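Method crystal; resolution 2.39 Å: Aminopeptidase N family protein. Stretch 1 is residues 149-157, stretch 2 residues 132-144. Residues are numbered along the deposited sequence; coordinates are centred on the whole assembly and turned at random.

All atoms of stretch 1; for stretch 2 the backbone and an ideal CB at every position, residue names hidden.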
# COMPACT_ATOMS: atom_id res chain seq x y z
N PRO A 149 -10.32 17.20 -22.54
CA PRO A 149 -10.30 16.01 -21.67
C PRO A 149 -9.02 15.53 -20.97
O PRO A 149 -9.09 15.01 -19.85
CB PRO A 149 -10.90 14.92 -22.57
CG PRO A 149 -10.60 15.39 -23.95
CD PRO A 149 -10.89 16.87 -23.85
N HIS A 150 -7.86 15.70 -21.60
CA HIS A 150 -6.59 15.30 -21.01
C HIS A 150 -5.65 16.50 -21.01
O HIS A 150 -4.43 16.36 -21.11
CB HIS A 150 -5.96 14.16 -21.80
CG HIS A 150 -6.67 12.85 -21.62
ND1 HIS A 150 -6.84 12.26 -20.38
CD2 HIS A 150 -7.26 12.03 -22.52
CE1 HIS A 150 -7.51 11.13 -20.53
NE2 HIS A 150 -7.78 10.97 -21.81
N SER A 151 -6.22 17.68 -20.89
CA SER A 151 -5.41 18.88 -20.91
C SER A 151 -5.76 19.80 -19.75
O SER A 151 -6.45 19.40 -18.81
CB SER A 151 -5.57 19.61 -22.24
OG SER A 151 -4.49 20.50 -22.46
N TRP A 152 -5.27 21.03 -19.83
CA TRP A 152 -5.50 22.03 -18.80
C TRP A 152 -6.98 22.42 -18.66
O TRP A 152 -7.77 22.19 -19.57
CB TRP A 152 -4.63 23.25 -19.10
CG TRP A 152 -3.24 22.79 -19.45
CD1 TRP A 152 -2.68 22.76 -20.69
CD2 TRP A 152 -2.32 22.13 -18.57
NE1 TRP A 152 -1.47 22.10 -20.65
CE2 TRP A 152 -1.23 21.71 -19.36
CE3 TRP A 152 -2.32 21.85 -17.20
CZ2 TRP A 152 -0.14 21.01 -18.81
CZ3 TRP A 152 -1.24 21.16 -16.66
CH2 TRP A 152 -0.16 20.75 -17.47
N GLY A 153 -7.34 22.98 -17.51
CA GLY A 153 -8.72 23.37 -17.30
C GLY A 153 -9.17 23.55 -15.86
O GLY A 153 -8.36 23.67 -14.94
N CYS A 154 -10.49 23.56 -15.67
CA CYS A 154 -11.09 23.75 -14.35
C CYS A 154 -11.80 22.50 -13.87
O CYS A 154 -12.47 21.81 -14.63
CB CYS A 154 -12.08 24.92 -14.41
SG CYS A 154 -11.30 26.51 -14.74
N PHE A 155 -11.65 22.22 -12.58
CA PHE A 155 -12.26 21.04 -11.98
C PHE A 155 -13.04 21.44 -10.74
O PHE A 155 -12.75 22.47 -10.12
CB PHE A 155 -11.17 20.02 -11.62
CG PHE A 155 -10.28 19.64 -12.78
CD1 PHE A 155 -9.22 20.45 -13.15
CD2 PHE A 155 -10.52 18.47 -13.50
CE1 PHE A 155 -8.42 20.12 -14.24
CE2 PHE A 155 -9.73 18.13 -14.59
CZ PHE A 155 -8.67 18.95 -14.96
N ARG A 156 -14.03 20.63 -10.38
CA ARG A 156 -14.86 20.90 -9.21
C ARG A 156 -15.04 19.69 -8.30
O ARG A 156 -15.29 18.57 -8.78
CB ARG A 156 -16.24 21.41 -9.65
CG ARG A 156 -17.18 21.73 -8.51
CD ARG A 156 -18.53 22.22 -9.02
NE ARG A 156 -19.49 22.44 -7.93
CZ ARG A 156 -19.99 21.48 -7.16
NH1 ARG A 156 -19.63 20.22 -7.33
NH2 ARG A 156 -20.84 21.79 -6.19
N ALA A 157 -14.91 19.91 -7.00
CA ALA A 157 -15.09 18.85 -6.01
C ALA A 157 -16.23 19.32 -5.09
O ALA A 157 -16.35 20.51 -4.82
CB ALA A 157 -13.81 18.64 -5.21
N UNK A 132 6.88 26.31 -18.94
CA UNK A 132 8.02 25.56 -19.44
C UNK A 132 7.67 24.23 -20.08
O UNK A 132 8.54 23.57 -20.64
CB UNK A 132 9.00 25.32 -18.29
N UNK A 133 6.39 23.83 -19.99
CA UNK A 133 5.95 22.56 -20.55
C UNK A 133 4.48 22.59 -20.92
O UNK A 133 3.68 21.79 -20.43
CB UNK A 133 6.21 21.42 -19.56
N UNK A 134 4.10 23.51 -21.82
CA UNK A 134 2.69 23.62 -22.23
C UNK A 134 2.09 22.41 -22.95
O UNK A 134 0.88 22.21 -22.91
CB UNK A 134 2.54 24.84 -23.15
N UNK A 135 2.92 21.60 -23.60
CA UNK A 135 2.40 20.42 -24.32
C UNK A 135 2.05 19.23 -23.42
O UNK A 135 1.48 18.24 -23.89
CB UNK A 135 3.43 19.97 -25.35
N UNK A 136 2.37 19.32 -22.13
CA UNK A 136 2.07 18.25 -21.19
C UNK A 136 0.59 17.90 -21.12
O UNK A 136 -0.27 18.75 -21.36
CB UNK A 136 2.56 18.64 -19.80
N UNK A 137 0.30 16.65 -20.79
CA UNK A 137 -1.08 16.19 -20.65
C UNK A 137 -1.46 16.13 -19.18
O UNK A 137 -0.59 16.16 -18.30
CB UNK A 137 -1.27 14.82 -21.31
N UNK A 138 -2.76 16.03 -18.93
CA UNK A 138 -3.29 15.98 -17.58
C UNK A 138 -4.19 14.77 -17.40
O UNK A 138 -4.94 14.40 -18.31
CB UNK A 138 -4.06 17.26 -17.26
N UNK A 139 -4.12 14.15 -16.23
CA UNK A 139 -4.94 12.99 -15.92
C UNK A 139 -5.33 13.07 -14.45
O UNK A 139 -4.51 13.37 -13.58
CB UNK A 139 -4.20 11.69 -16.23
N UNK A 140 -6.61 12.81 -14.18
CA UNK A 140 -7.14 12.85 -12.83
C UNK A 140 -8.59 12.40 -12.84
O UNK A 140 -9.23 12.37 -13.89
CB UNK A 140 -7.01 14.25 -12.23
N UNK A 141 -9.10 12.05 -11.68
CA UNK A 141 -10.49 11.62 -11.60
C UNK A 141 -11.38 12.75 -11.13
O UNK A 141 -12.59 12.60 -11.04
CB UNK A 141 -10.63 10.42 -10.66
N UNK A 142 -10.78 13.90 -10.81
CA UNK A 142 -11.58 15.03 -10.35
C UNK A 142 -12.50 15.50 -11.47
O UNK A 142 -12.05 15.73 -12.59
CB UNK A 142 -10.68 16.17 -9.87
N UNK A 143 -13.80 15.65 -11.19
CA UNK A 143 -14.79 16.09 -12.19
C UNK A 143 -14.31 17.32 -12.95
O UNK A 143 -13.93 18.33 -12.35
CB UNK A 143 -16.13 16.39 -11.52
N UNK A 144 -14.31 17.22 -14.27
CA UNK A 144 -13.85 18.33 -15.10
C UNK A 144 -14.98 19.28 -15.47
O UNK A 144 -16.06 18.85 -15.88
CB UNK A 144 -13.19 17.79 -16.37

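Position 132 has nothing of the other stretch within 5.5 Å of its ideal CB, so stretch 1 sets no requirement there; it is Glu132. Position 133, equally unconstrained, opens a type I turn closing at 136 and is Ala133. At 134 CA-to-CB points away, and phi of -64° would admit many residues, proline included. The carbonyl matters more, because Trp152 presents an indole NH to it: the residue is Pro134, and Trp152 NE1 donates to Pro134 O at 3.3 Å. Position 135 also points away and accepts almost anything; it is Leu135.

At 136 the ideal CB lies 3.7 Å from Trp152 CZ2, which favours an apolar start to the side chain without fixing its end. Trp136 supplies that CB, while its indole leads away. Position 137 points away overall, although its ideal CB lies 3.5 Å from His150 O; beyond CB stretch 1 offers little, and a long polar chain is one suitable choice. It is Lys137.

Position 138 points toward stretch 1, with its ideal CB 3.6 Å from Ser151 O and the rings of Trp152 and Phe155 nearby. Extended backbone angles, and rings within reach of the gamma atoms, suit valine or isoleucine, perhaps leucine. It is Val138: CG2 sits over one face of the Trp152 six-membered ring, 3.6 Å from its centroid, and CG1 approaches Phe155 CZ at 4.4 Å. Val138 N donates to His150 O at 2.8 Å, pinning the backbones together here.

Position 139 points sideways and places little demand on its side chain; it is Ala139. Position 140 points toward Phe155, whose CE2 is 5.3 Å from the ideal CB, so a side chain with at least one gamma atom, valine or threonine for example, could close the gap. Thr140 does so with CG2, 3.7 Å from Phe155 CE2. Position 141 points away and is unconstrained by stretch 1; it is Gly141. Beyond it, the backbone N of position 142 donates to Thr140 OG1 at 3.1 Å.

The ideal CB of 142 is 4.3 Å from Phe155 CB, inviting a leucine, isoleucine or methionine. Selenomethionine Met142 brings SE to 3.6 Å from Phe155 CB. At 143, phi of -47° is compatible with proline, and the carbonyl faces the Arg156 amide. Pro143 O accepts from Arg156 N at 3.0 Å.

Position 144 bridges to Phe155. Its CB points sideways, but the carbonyls of Pro149, Ser151 and Trp152 await a long donor: arginine or lysine. Arg144 reaches them, with NH2 donating to Ser151 O at 2.8 Å and weakly to Pro149 O at 3.2 Å, while NH1 bonds weakly to Trp152 O at 3.4 Å. Phe155 CZ lies over one guanidinium face, 3.4 Å from Arg144 NH2. A CB on Gly153 would clash, 2.7 Å from Arg144 NH1.

Stretch 2 132-144: EAPLWKVATGMPR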
# COMPACT_ATOMS: atom_id res chain seq x y z
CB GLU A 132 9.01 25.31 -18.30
CG GLU A 132 9.42 26.57 -17.55
CD GLU A 132 10.10 26.27 -16.22
OE1 GLU A 132 11.30 25.91 -16.22
OE2 GLU A 132 9.44 26.38 -15.17
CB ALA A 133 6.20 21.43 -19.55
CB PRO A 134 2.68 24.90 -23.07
CG PRO A 134 4.04 24.92 -23.67
CD PRO A 134 4.93 24.50 -22.53
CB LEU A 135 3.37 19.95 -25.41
CG LEU A 135 3.42 20.72 -26.74
CD1 LEU A 135 2.00 21.12 -27.14
CD2 LEU A 135 4.29 21.95 -26.62
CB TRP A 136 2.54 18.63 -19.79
CG TRP A 136 3.97 18.30 -19.50
CD1 TRP A 136 4.89 17.81 -20.38
CD2 TRP A 136 4.65 18.46 -18.25
NE1 TRP A 136 6.10 17.65 -19.76
CE2 TRP A 136 5.99 18.03 -18.45
CE3 TRP A 136 4.26 18.91 -16.98
CZ2 TRP A 136 6.94 18.06 -17.43
CZ3 TRP A 136 5.21 18.92 -15.96
CH2 TRP A 136 6.53 18.49 -16.19
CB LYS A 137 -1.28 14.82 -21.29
CG LYS A 137 -1.10 14.81 -22.80
CD LYS A 137 -1.52 13.46 -23.37
CE LYS A 137 -0.81 13.18 -24.68
NZ LYS A 137 -0.95 14.31 -25.64
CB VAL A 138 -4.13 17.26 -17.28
CG1 VAL A 138 -4.80 17.15 -15.93
CG2 VAL A 138 -3.24 18.47 -17.34
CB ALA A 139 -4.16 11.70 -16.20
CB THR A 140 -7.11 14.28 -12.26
OG1 THR A 140 -7.69 14.28 -10.95
CG2 THR A 140 -7.91 15.24 -13.15
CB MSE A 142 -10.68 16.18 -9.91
CG MSE A 142 -11.40 17.22 -9.06
SE MSE A 142 -10.21 18.62 -8.41
CE MSE A 142 -9.26 17.61 -7.05
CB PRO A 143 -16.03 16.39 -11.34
CG PRO A 143 -15.91 15.38 -10.21
CD PRO A 143 -14.43 15.47 -9.86
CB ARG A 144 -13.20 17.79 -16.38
CG ARG A 144 -12.72 18.87 -17.33
CD ARG A 144 -12.12 18.28 -18.58
NE ARG A 144 -10.81 17.68 -18.38
CZ ARG A 144 -9.67 18.36 -18.28
NH1 ARG A 144 -9.68 19.69 -18.36
NH2 ARG A 144 -8.52 17.71 -18.16
O HOH W 1 -2.17 19.39 -23.14
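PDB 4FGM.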